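Local coordinates for protein signal recognition particle receptor subunit beta (Mus musculus, PDB 2FH5) that binds GTP as the beta subunit of the signal recognition particle receptor, which helps target nascent secretory proteins to the endoplasmic reticulum membrane, at residues 20-28 against 35-46; 137-148 against 168-177. All coordinates share one frame; numbering follows the deposited sequence.

Contact 1 of 2, residues 20-28 against 35-46. With MG (magnesium ion), chain C; GTP (guanosine-5'-triphosphate), chain D.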
loop_
_atom_site.group_PDB
_atom_site.type_symbol
_atom_site.label_atom_id
_atom_site.label_comp_id
_atom_site.label_asym_id
_atom_site.label_seq_id
_atom_site.Cartn_x
_atom_site.Cartn_y
_atom_site.Cartn_z
ATOM N N LYS B 20 0.517 4.087 -3.104
ATOM C CA LYS B 20 -0.083 4.797 -1.977
ATOM C C LYS B 20 0.637 4.557 -0.672
ATOM O O LYS B 20 0.950 5.503 0.042
ATOM C CB LYS B 20 -1.579 4.434 -1.810
ATOM C CG LYS B 20 -2.467 4.805 -3.021
ATOM C CD LYS B 20 -3.914 4.266 -2.882
ATOM C CE LYS B 20 -3.981 2.740 -2.788
ATOM N NZ LYS B 20 -3.427 2.044 -3.981
ATOM N N THR B 21 0.925 3.294 -0.365
ATOM C CA THR B 21 1.583 2.998 0.884
ATOM C C THR B 21 3.010 3.500 0.941
ATOM O O THR B 21 3.427 3.977 1.987
ATOM C CB THR B 21 1.533 1.504 1.185
ATOM O OG1 THR B 21 0.167 1.113 1.230
ATOM C CG2 THR B 21 2.130 1.200 2.564
ATOM N N LEU B 22 3.759 3.392 -0.161
ATOM C CA LEU B 22 5.130 3.870 -0.132
ATOM C C LEU B 22 5.159 5.396 0.035
ATOM O O LEU B 22 5.977 5.893 0.794
ATOM C CB LEU B 22 5.908 3.457 -1.372
ATOM C CG LEU B 22 7.409 3.748 -1.186
ATOM C CD1 LEU B 22 7.876 3.160 0.114
ATOM C CD2 LEU B 22 8.245 3.174 -2.330
ATOM N N LEU B 23 4.263 6.132 -0.630
ATOM C CA LEU B 23 4.232 7.591 -0.467
ATOM C C LEU B 23 3.930 7.912 0.981
ATOM O O LEU B 23 4.554 8.772 1.579
ATOM C CB LEU B 23 3.146 8.230 -1.329
ATOM C CG LEU B 23 3.442 8.406 -2.808
ATOM C CD1 LEU B 23 2.243 9.008 -3.492
ATOM C CD2 LEU B 23 4.653 9.302 -2.961
ATOM N N PHE B 24 2.945 7.209 1.526
ATOM C CA PHE B 24 2.514 7.356 2.907
ATOM C C PHE B 24 3.742 7.207 3.826
ATOM O O PHE B 24 3.955 8.026 4.722
ATOM C CB PHE B 24 1.452 6.274 3.168
ATOM C CG PHE B 24 0.937 6.196 4.576
ATOM C CD1 PHE B 24 -0.018 7.084 5.039
ATOM C CD2 PHE B 24 1.309 5.138 5.402
ATOM C CE1 PHE B 24 -0.619 6.914 6.313
ATOM C CE2 PHE B 24 0.720 4.959 6.677
ATOM C CZ PHE B 24 -0.243 5.844 7.124
ATOM N N VAL B 25 4.554 6.179 3.585
ATOM C CA VAL B 25 5.751 5.926 4.389
ATOM C C VAL B 25 6.787 7.041 4.219
ATOM O O VAL B 25 7.330 7.560 5.186
ATOM C CB VAL B 25 6.408 4.566 4.006
ATOM C CG1 VAL B 25 7.760 4.418 4.696
ATOM C CG2 VAL B 25 5.490 3.420 4.403
ATOM N N ARG B 26 7.066 7.383 2.977
ATOM C CA ARG B 26 8.009 8.435 2.647
ATOM C C ARG B 26 7.658 9.783 3.305
ATOM O O ARG B 26 8.554 10.531 3.697
ATOM C CB ARG B 26 8.037 8.626 1.140
ATOM C CG ARG B 26 9.346 9.085 0.639
ATOM C CD ARG B 26 10.137 7.872 0.295
ATOM N NE ARG B 26 11.537 7.993 0.673
ATOM C CZ ARG B 26 12.458 7.093 0.357
ATOM N NH1 ARG B 26 12.106 6.021 -0.354
ATOM N NH2 ARG B 26 13.709 7.243 0.784
ATOM N N LEU B 27 6.362 10.088 3.409
ATOM C CA LEU B 27 5.904 11.338 3.995
ATOM C C LEU B 27 6.063 11.345 5.497
ATOM O O LEU B 27 6.331 12.381 6.100
ATOM C CB LEU B 27 4.423 11.599 3.660
ATOM C CG LEU B 27 4.119 12.114 2.252
ATOM C CD1 LEU B 27 2.641 12.052 1.968
ATOM C CD2 LEU B 27 4.613 13.533 2.115
ATOM N N LEU B 28 5.890 10.179 6.096
ATOM C CA LEU B 28 5.965 10.034 7.536
ATOM C C LEU B 28 7.351 9.751 8.132
ATOM O O LEU B 28 7.578 10.033 9.301
ATOM C CB LEU B 28 5.006 8.916 7.964
ATOM C CG LEU B 28 3.512 9.145 7.754
ATOM C CD1 LEU B 28 2.704 7.843 7.881
ATOM C CD2 LEU B 28 3.070 10.162 8.778
ATOM N N THR B 35 6.808 -3.260 0.983
ATOM C CA THR B 35 5.378 -3.307 1.208
ATOM C C THR B 35 4.745 -4.468 0.439
ATOM O O THR B 35 5.331 -5.021 -0.474
ATOM C CB THR B 35 4.711 -1.978 0.708
ATOM O OG1 THR B 35 5.067 -1.754 -0.661
ATOM C CG2 THR B 35 5.178 -0.797 1.508
ATOM N N GLN B 36 3.527 -4.817 0.809
ATOM C CA GLN B 36 2.771 -5.853 0.118
ATOM C C GLN B 36 1.402 -5.218 -0.114
ATOM O O GLN B 36 1.068 -4.185 0.483
ATOM C CB GLN B 36 2.608 -7.084 1.013
ATOM C CG GLN B 36 3.930 -7.754 1.454
ATOM C CD GLN B 36 4.722 -8.411 0.321
ATOM O OE1 GLN B 36 5.840 -8.842 0.523
ATOM N NE2 GLN B 36 4.137 -8.488 -0.870
ATOM N N THR B 37 0.602 -5.825 -0.972
ATOM C CA THR B 37 -0.739 -5.334 -1.205
ATOM C C THR B 37 -1.465 -5.136 0.133
ATOM O O THR B 37 -1.499 -6.039 0.981
ATOM C CB THR B 37 -1.514 -6.332 -2.069
ATOM O OG1 THR B 37 -0.827 -6.473 -3.313
ATOM C CG2 THR B 37 -2.929 -5.858 -2.355
ATOM N N SER B 38 -2.040 -3.946 0.304
ATOM C CA SER B 38 -2.759 -3.570 1.520
ATOM C C SER B 38 -4.146 -4.173 1.595
ATOM O O SER B 38 -4.864 -4.170 0.602
ATOM C CB SER B 38 -2.896 -2.043 1.590
ATOM O OG SER B 38 -1.633 -1.432 1.749
ATOM N N ILE B 39 -4.539 -4.667 2.770
ATOM C CA ILE B 39 -5.873 -5.227 2.898
ATOM C C ILE B 39 -6.814 -4.430 3.822
ATOM O O ILE B 39 -8.005 -4.718 3.887
ATOM C CB ILE B 39 -5.837 -6.744 3.277
ATOM C CG1 ILE B 39 -5.427 -6.944 4.719
ATOM C CG2 ILE B 39 -4.818 -7.473 2.405
ATOM C CD1 ILE B 39 -5.302 -8.422 5.046
ATOM N N THR B 40 -6.273 -3.459 4.550
ATOM C CA THR B 40 -7.072 -2.530 5.371
ATOM C C THR B 40 -6.407 -1.166 5.246
ATOM O O THR B 40 -5.309 -1.032 4.711
ATOM C CB THR B 40 -7.139 -2.812 6.911
ATOM O OG1 THR B 40 -5.818 -2.946 7.447
ATOM C CG2 THR B 40 -7.970 -4.022 7.211
ATOM N N ASP B 41 -7.077 -0.161 5.768
ATOM C CA ASP B 41 -6.555 1.189 5.751
ATOM C C ASP B 41 -5.551 1.338 6.887
ATOM O O ASP B 41 -5.555 0.570 7.835
ATOM C CB ASP B 41 -7.692 2.153 6.012
ATOM C CG ASP B 41 -8.443 1.799 7.286
ATOM O OD1 ASP B 41 -9.251 0.840 7.266
ATOM O OD2 ASP B 41 -8.211 2.459 8.324
ATOM N N SER B 42 -4.683 2.327 6.767
ATOM C CA SER B 42 -3.742 2.649 7.817
ATOM C C SER B 42 -3.707 4.189 7.906
ATOM O O SER B 42 -3.935 4.910 6.927
ATOM C CB SER B 42 -2.349 2.017 7.564
ATOM O OG SER B 42 -1.844 2.191 6.257
ATOM N N SER B 43 -3.455 4.701 9.095
ATOM C CA SER B 43 -3.470 6.140 9.284
ATOM C C SER B 43 -2.398 6.574 10.272
ATOM O O SER B 43 -1.937 5.776 11.088
ATOM C CB SER B 43 -4.839 6.540 9.814
ATOM O OG SER B 43 -5.062 5.919 11.068
ATOM N N ALA B 44 -2.012 7.842 10.189
ATOM C CA ALA B 44 -1.007 8.406 11.071
ATOM C C ALA B 44 -0.990 9.931 10.931
ATOM O O ALA B 44 -1.402 10.479 9.899
ATOM C CB ALA B 44 0.343 7.841 10.735
ATOM N N ILE B 45 -0.489 10.609 11.959
ATOM C CA ILE B 45 -0.447 12.057 11.956
ATOM C C ILE B 45 0.746 12.637 11.197
ATOM O O ILE B 45 1.880 12.196 11.357
ATOM C CB ILE B 45 -0.449 12.585 13.399
ATOM C CG1 ILE B 45 -1.820 12.346 14.020
ATOM C CG2 ILE B 45 -0.119 14.062 13.425
ATOM C CD1 ILE B 45 -1.847 12.552 15.523
ATOM N N TYR B 46 0.480 13.642 10.373
ATOM C CA TYR B 46 1.530 14.285 9.597
ATOM C C TYR B 46 1.668 15.769 9.993
ATOM O O TYR B 46 0.714 16.533 9.867
ATOM C CB TYR B 46 1.200 14.166 8.102
ATOM C CG TYR B 46 2.183 14.837 7.159
ATOM C CD1 TYR B 46 3.456 14.320 6.957
ATOM C CD2 TYR B 46 1.820 15.978 6.444
ATOM C CE1 TYR B 46 4.354 14.923 6.056
ATOM C CE2 TYR B 46 2.699 16.586 5.547
ATOM C CZ TYR B 46 3.961 16.058 5.356
ATOM O OH TYR B 46 4.831 16.670 4.473
HETATM MG MG MG C . -0.981 -0.190 -0.044
HETATM P PG GTP D . -2.241 -1.363 -2.815
HETATM O O1G GTP D . -2.423 -2.618 -3.519
HETATM O O2G GTP D . -1.974 -1.541 -1.356
HETATM O O3G GTP D . -3.440 -0.421 -3.059
HETATM O O3B GTP D . -0.802 -0.736 -3.532
HETATM P PB GTP D . -0.109 0.582 -3.173
HETATM O O1B GTP D . -0.620 1.690 -4.034
HETATM O O2B GTP D . -0.177 0.941 -1.702
HETATM O O3A GTP D . 1.372 0.226 -3.655
HETATM P PA GTP D . 2.724 0.249 -2.848
HETATM O O1A GTP D . 2.914 1.473 -2.135
HETATM O O2A GTP D . 2.817 -0.960 -1.958
HETATM O "O5'" GTP D . 3.704 0.220 -4.092
HETATM C "C5'" GTP D . 3.683 -0.917 -4.937
HETATM C "C4'" GTP D . 5.096 -1.188 -5.453
HETATM O "O4'" GTP D . 5.595 -0.063 -6.209
HETATM C "C3'" GTP D . 6.136 -1.405 -4.350
HETATM O "O3'" GTP D . 7.077 -2.452 -4.724
HETATM C "C2'" GTP D . 6.795 -0.061 -4.232
HETATM O "O2'" GTP D . 8.080 -0.055 -3.578
HETATM C "C1'" GTP D . 6.809 0.456 -5.671
HETATM N N9 GTP D . 6.735 1.901 -5.796
HETATM C C8 GTP D . 5.841 2.748 -5.132
HETATM N N7 GTP D . 6.051 4.013 -5.488
HETATM C C5 GTP D . 7.115 3.999 -6.415
HETATM C C6 GTP D . 7.781 5.002 -7.143
HETATM O O6 GTP D . 7.594 6.204 -7.163
HETATM N N1 GTP D . 8.839 4.594 -8.001
HETATM C C2 GTP D . 9.228 3.274 -8.140
HETATM N N2 GTP D . 10.265 2.973 -8.970
HETATM N N3 GTP D . 8.573 2.310 -7.440
HETATM C C4 GTP D . 7.537 2.679 -6.590
HETATM O O HOH W 1 0.771 -1.315 -0.198
HETATM O O HOH W 2 -2.674 1.043 0.080
#
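The helix that follows the Walker A P-loop and the first switch loop of this GTPase meet at the magnesium ion, where Thr21 OG1 (2.1 Å) and Ser38 OG (2.3 Å) are neighbouring ligands; O2B and O2G of GTP and two waters complete six-fold coordination. Thr21 OG1 is hydrogen-bonded to Asp60, and Ser38 OG to the backbone of the partner protein. Ser38 N gives a nearly straight hydrogen bond to the gamma-phosphate oxygen O2G. The Lys20 chain bends at chi3 and chi4 (both -61°), curling NZ back between GTP O1B at 2.8 Å and O3G at 2.6 Å. A methionine here would probably leave these beta- and gamma-phosphate oxygens without their shared positive charge. Thr35 OG1 donates a hydrogen bond to GTP O2A (2.7 Å); its CG2 packs against Thr21 CG2, the side chains running in opposite directions. Leu28 CD1 lies over the centre of one face of the Phe24 ring and touches Ala44 CB at 3.7 Å; the ring's edge meets the backbone at Ser43. Tyr46 turns its CE1 edge to Leu27 O and bonds Glu207 through OH. Strand 42-47, outermost within this chain, pairs with strand 55-60, and helix 204-213 packs on Leu27 and Tyr46.

Contact 2 of 2, residues 137-148 against 168-177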
loop_
_atom_site.group_PDB
_atom_site.type_symbol
_atom_site.label_atom_id
_atom_site.label_comp_id
_atom_site.label_asym_id
_atom_site.label_seq_id
_atom_site.Cartn_x
_atom_site.Cartn_y
_atom_site.Cartn_z
ATOM N N GLN B 137 -3.025 14.171 -17.528
ATOM C CA GLN B 137 -4.218 14.998 -17.421
ATOM C C GLN B 137 -4.984 14.989 -18.739
ATOM O O GLN B 137 -6.210 14.836 -18.757
ATOM C CB GLN B 137 -3.880 16.445 -17.094
ATOM C CG GLN B 137 -5.142 17.203 -16.763
ATOM C CD GLN B 137 -4.966 18.702 -16.677
ATOM O OE1 GLN B 137 -3.958 19.199 -16.180
ATOM N NE2 GLN B 137 -5.971 19.431 -17.144
ATOM N N GLN B 138 -4.251 15.147 -19.837
ATOM C CA GLN B 138 -4.864 15.162 -21.155
ATOM C C GLN B 138 -5.595 13.850 -21.449
ATOM O O GLN B 138 -6.768 13.874 -21.823
ATOM C CB GLN B 138 -3.812 15.450 -22.239
ATOM C CG GLN B 138 -4.252 15.037 -23.650
ATOM C CD GLN B 138 -3.251 15.419 -24.746
ATOM O OE1 GLN B 138 -2.032 15.417 -24.525
ATOM N NE2 GLN B 138 -3.768 15.732 -25.941
ATOM N N GLN B 139 -4.926 12.710 -21.270
ATOM C CA GLN B 139 -5.575 11.427 -21.537
ATOM C C GLN B 139 -6.728 11.128 -20.569
ATOM O O GLN B 139 -7.719 10.499 -20.945
ATOM C CB GLN B 139 -4.542 10.310 -21.515
ATOM C CG GLN B 139 -3.521 10.440 -22.631
ATOM C CD GLN B 139 -4.181 10.497 -24.011
ATOM O OE1 GLN B 139 -4.806 9.520 -24.457
ATOM N NE2 GLN B 139 -4.057 11.653 -24.692
ATOM N N LEU B 140 -6.628 11.580 -19.328
ATOM C CA LEU B 140 -7.733 11.342 -18.406
ATOM C C LEU B 140 -8.965 12.174 -18.772
ATOM O O LEU B 140 -10.096 11.704 -18.612
ATOM C CB LEU B 140 -7.331 11.657 -16.976
ATOM C CG LEU B 140 -6.539 10.542 -16.327
ATOM C CD1 LEU B 140 -5.927 11.090 -15.061
ATOM C CD2 LEU B 140 -7.465 9.335 -16.084
ATOM N N GLU B 141 -8.757 13.406 -19.246
ATOM C CA GLU B 141 -9.895 14.243 -19.640
ATOM C C GLU B 141 -10.591 13.589 -20.833
ATOM O O GLU B 141 -11.810 13.412 -20.841
ATOM C CB GLU B 141 -9.433 15.665 -19.995
ATOM C CG GLU B 141 -8.827 16.372 -18.798
ATOM C CD GLU B 141 -8.499 17.836 -19.032
ATOM O OE1 GLU B 141 -8.035 18.183 -20.139
ATOM O OE2 GLU B 141 -8.685 18.637 -18.089
ATOM N N LYS B 142 -9.802 13.203 -21.828
ATOM C CA LYS B 142 -10.351 12.558 -23.006
ATOM C C LYS B 142 -11.150 11.309 -22.605
ATOM O O LYS B 142 -12.217 11.043 -23.141
ATOM C CB LYS B 142 -9.209 12.208 -23.962
ATOM C CG LYS B 142 -9.573 11.213 -25.063
ATOM C CD LYS B 142 -8.372 10.903 -25.969
ATOM C CE LYS B 142 -8.741 9.867 -27.042
ATOM N NZ LYS B 142 -7.599 9.528 -27.951
ATOM N N GLU B 143 -10.642 10.560 -21.636
ATOM C CA GLU B 143 -11.292 9.338 -21.179
ATOM C C GLU B 143 -12.538 9.572 -20.306
ATOM O O GLU B 143 -13.525 8.861 -20.416
ATOM C CB GLU B 143 -10.273 8.499 -20.415
ATOM C CG GLU B 143 -10.710 7.080 -20.164
ATOM C CD GLU B 143 -10.691 6.251 -21.432
ATOM O OE1 GLU B 143 -9.664 6.304 -22.164
ATOM O OE2 GLU B 143 -11.700 5.550 -21.682
ATOM N N LEU B 144 -12.499 10.554 -19.415
ATOM C CA LEU B 144 -13.670 10.817 -18.586
ATOM C C LEU B 144 -14.760 11.366 -19.515
ATOM O O LEU B 144 -15.959 11.186 -19.288
ATOM C CB LEU B 144 -13.314 11.830 -17.504
ATOM C CG LEU B 144 -12.292 11.339 -16.465
ATOM C CD1 LEU B 144 -11.735 12.501 -15.686
ATOM C CD2 LEU B 144 -12.958 10.352 -15.545
ATOM N N ASN B 145 -14.324 12.017 -20.588
ATOM C CA ASN B 145 -15.253 12.572 -21.546
ATOM C C ASN B 145 -16.096 11.504 -22.188
ATOM O O ASN B 145 -17.249 11.742 -22.502
ATOM C CB ASN B 145 -14.535 13.354 -22.640
ATOM C CG ASN B 145 -15.510 14.004 -23.588
ATOM O OD1 ASN B 145 -16.365 14.804 -23.175
ATOM N ND2 ASN B 145 -15.411 13.655 -24.858
ATOM N N THR B 146 -15.533 10.324 -22.406
ATOM C CA THR B 146 -16.329 9.246 -22.998
ATOM C C THR B 146 -17.127 8.541 -21.919
ATOM O O THR B 146 -18.265 8.159 -22.142
ATOM C CB THR B 146 -15.465 8.194 -23.717
ATOM O OG1 THR B 146 -14.813 8.800 -24.834
ATOM C CG2 THR B 146 -16.328 7.060 -24.231
ATOM N N LEU B 147 -16.529 8.388 -20.742
ATOM C CA LEU B 147 -17.199 7.713 -19.634
ATOM C C LEU B 147 -18.507 8.350 -19.176
ATOM O O LEU B 147 -19.432 7.633 -18.826
ATOM C CB LEU B 147 -16.272 7.593 -18.417
ATOM C CG LEU B 147 -15.374 6.368 -18.291
ATOM C CD1 LEU B 147 -14.516 6.546 -17.070
ATOM C CD2 LEU B 147 -16.224 5.087 -18.177
ATOM N N ARG B 148 -18.594 9.677 -19.152
ATOM C CA ARG B 148 -19.838 10.294 -18.713
ATOM C C ARG B 148 -20.986 10.013 -19.674
ATOM O O ARG B 148 -22.150 10.244 -19.346
ATOM C CB ARG B 148 -19.654 11.797 -18.511
ATOM C CG ARG B 148 -19.076 12.472 -19.669
ATOM C CD ARG B 148 -18.879 13.960 -19.422
ATOM N NE ARG B 148 -18.506 14.595 -20.688
ATOM C CZ ARG B 148 -18.588 15.893 -20.927
ATOM N NH1 ARG B 148 -19.029 16.704 -19.982
ATOM N NH2 ARG B 148 -18.232 16.369 -22.114
ATOM N N LEU B 168 -20.518 15.247 -14.744
ATOM C CA LEU B 168 -19.249 15.929 -14.981
ATOM C C LEU B 168 -19.288 17.084 -15.971
ATOM O O LEU B 168 -19.574 16.887 -17.144
ATOM C CB LEU B 168 -18.197 14.919 -15.457
ATOM C CG LEU B 168 -17.763 13.748 -14.574
ATOM C CD1 LEU B 168 -16.590 13.061 -15.254
ATOM C CD2 LEU B 168 -17.354 14.229 -13.190
ATOM N N GLY B 169 -18.973 18.283 -15.495
ATOM C CA GLY B 169 -18.954 19.454 -16.361
ATOM C C GLY B 169 -20.242 19.696 -17.128
ATOM O O GLY B 169 -21.342 19.470 -16.605
ATOM N N LYS B 170 -20.123 20.163 -18.370
ATOM C CA LYS B 170 -21.314 20.418 -19.177
ATOM C C LYS B 170 -21.437 19.384 -20.285
ATOM O O LYS B 170 -20.460 19.108 -20.992
ATOM C CB LYS B 170 -21.257 21.830 -19.763
ATOM C CG LYS B 170 -21.623 22.914 -18.763
ATOM C CD LYS B 170 -23.110 22.883 -18.429
ATOM C CE LYS B 170 -23.420 23.801 -17.255
ATOM N NZ LYS B 170 -22.680 25.090 -17.350
ATOM N N LYS B 171 -22.635 18.818 -20.429
ATOM C CA LYS B 171 -22.886 17.788 -21.438
ATOM C C LYS B 171 -22.468 18.194 -22.856
ATOM O O LYS B 171 -21.917 17.382 -23.613
ATOM C CB LYS B 171 -24.362 17.396 -21.439
ATOM C CG LYS B 171 -25.314 18.555 -21.702
ATOM C CD LYS B 171 -26.727 18.078 -21.996
ATOM C CE LYS B 171 -26.804 17.471 -23.371
ATOM N NZ LYS B 171 -27.939 16.512 -23.531
ATOM N N GLY B 172 -22.714 19.454 -23.199
ATOM C CA GLY B 172 -22.385 19.949 -24.520
ATOM C C GLY B 172 -20.947 20.330 -24.800
ATOM O O GLY B 172 -20.608 20.613 -25.941
ATOM N N LYS B 173 -20.092 20.365 -23.789
ATOM C CA LYS B 173 -18.692 20.692 -24.052
ATOM C C LYS B 173 -17.734 19.588 -23.582
ATOM O O LYS B 173 -17.928 19.003 -22.510
ATOM C CB LYS B 173 -18.304 22.016 -23.391
ATOM C CG LYS B 173 -16.978 22.538 -23.941
ATOM C CD LYS B 173 -16.341 23.642 -23.107
ATOM C CE LYS B 173 -14.915 23.861 -23.599
ATOM N NZ LYS B 173 -14.187 22.538 -23.718
ATOM N N GLU B 174 -16.708 19.312 -24.389
ATOM C CA GLU B 174 -15.707 18.293 -24.073
ATOM C C GLU B 174 -15.187 18.452 -22.638
ATOM O O GLU B 174 -14.712 19.520 -22.254
ATOM C CB GLU B 174 -14.542 18.381 -25.067
ATOM C CG GLU B 174 -14.979 18.266 -26.529
ATOM C CD GLU B 174 -15.162 16.825 -27.011
ATOM O OE1 GLU B 174 -14.137 16.165 -27.298
ATOM O OE2 GLU B 174 -16.320 16.350 -27.105
ATOM N N PHE B 175 -15.279 17.376 -21.857
ATOM C CA PHE B 175 -14.849 17.382 -20.458
ATOM C C PHE B 175 -13.442 17.882 -20.181
ATOM O O PHE B 175 -12.516 17.590 -20.929
ATOM C CB PHE B 175 -14.939 15.987 -19.832
ATOM C CG PHE B 175 -14.500 15.966 -18.395
ATOM C CD1 PHE B 175 -15.350 16.422 -17.397
ATOM C CD2 PHE B 175 -13.201 15.637 -18.057
ATOM C CE1 PHE B 175 -14.910 16.563 -16.096
ATOM C CE2 PHE B 175 -12.756 15.783 -16.744
ATOM C CZ PHE B 175 -13.614 16.247 -15.772
ATOM N N GLU B 176 -13.299 18.615 -19.079
ATOM C CA GLU B 176 -12.007 19.129 -18.635
ATOM C C GLU B 176 -12.135 19.281 -17.141
ATOM O O GLU B 176 -13.211 19.590 -16.653
ATOM C CB GLU B 176 -11.684 20.484 -19.277
ATOM C CG GLU B 176 -11.060 20.361 -20.655
ATOM C CD GLU B 176 -10.883 21.701 -21.353
ATOM O OE1 GLU B 176 -10.066 22.532 -20.896
ATOM O OE2 GLU B 176 -11.575 21.915 -22.371
ATOM N N PHE B 177 -11.051 19.051 -16.412
ATOM C CA PHE B 177 -11.082 19.170 -14.958
ATOM C C PHE B 177 -11.450 20.565 -14.457
ATOM O O PHE B 177 -12.094 20.691 -13.414
ATOM C CB PHE B 177 -9.740 18.732 -14.375
ATOM C CG PHE B 177 -9.505 17.241 -14.441
ATOM C CD1 PHE B 177 -10.165 16.379 -13.564
ATOM C CD2 PHE B 177 -8.628 16.698 -15.386
ATOM C CE1 PHE B 177 -9.951 14.982 -13.628
ATOM C CE2 PHE B 177 -8.402 15.311 -15.463
ATOM C CZ PHE B 177 -9.063 14.449 -14.585
HETATM O O HOH W 3 -7.587 21.115 -19.966
#
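Arg148 reaches from the helix into the loop and spends its guanidinium on three backbone carbonyls. NH1 donates to Leu168 O (2.9 Å), which lies in the guanidinium plane, and to Lys170 O, which is tilted from it; NH2 donates to Lys173 O at 2.7 Å, again in plane. Lys170 O takes Arg148 NH1 on one face of its carbonyl plane and Lys173 N on the other, the latter bond closing the type I turn 170-173. With CG between the backbone N and the carbonyl carbon (chi1 53°) and the chain extended to NE, Arg148 lays one guanidinium face over Phe175 CB. Its NH2 also bonds Asn145 OD1, meeting that oxygen almost end-on. The same Asn145 OD1 accepts Phe175 N from above the amide plane, at 3.1 Å and nearly straight at hydrogen (176°), so one oxygen serves both an arginine and a loop amide. The helix is 133-150 of the P-loop GTPase fold, and the loop leads on toward strand 184-188, an outermost strand within this chain. One turn back, Glu141 OE2 is gripped from opposite faces of its carboxylate, by Phe177 N at 2.9 Å and by Gln137 NE2 from its own helix. A water is hydrogen-bonded to both Glu141 OE1 and Glu176 OE1, bridging the two carboxylates, whereas Glu176 OE2 forms a salt bridge with Lys173 NZ (3.0 Å). Leu144 CD1 rests against both rings, 3.5 Å from Phe177 CZ and also touching Phe175 CE2, and Phe175 CE2 stands over the Phe177 ring centre. Glu141 CG passes close to Phe177 CD2 and CE2, and Leu140 CB meets the ring edge. Phe177 also packs edge-to-face with Phe186 of strand 184-188, while Leu168 touches Tyr103 of helix 91-110.

Contact 1 and contact 2 lie on opposite sides of the chain's centre, with their own centres 31 Å apart and their nearest atoms about 14 Å from each other, so they do not touch. They follow one another along the chain, and both belong to the same P-loop domain. Contact 1 is part of the nucleotide site itself and adjoins the partner protein, at strand 42-47, outermost in the sheet within this chain. Contact 2 leads toward strand 184-188, outermost on the other side, and includes none of the GTP-binding residues: its Leu140 side chain is about 9 Å from that of the GTP-binding residue Leu15, and Gln137 about 11 Å from that of Gln125, another.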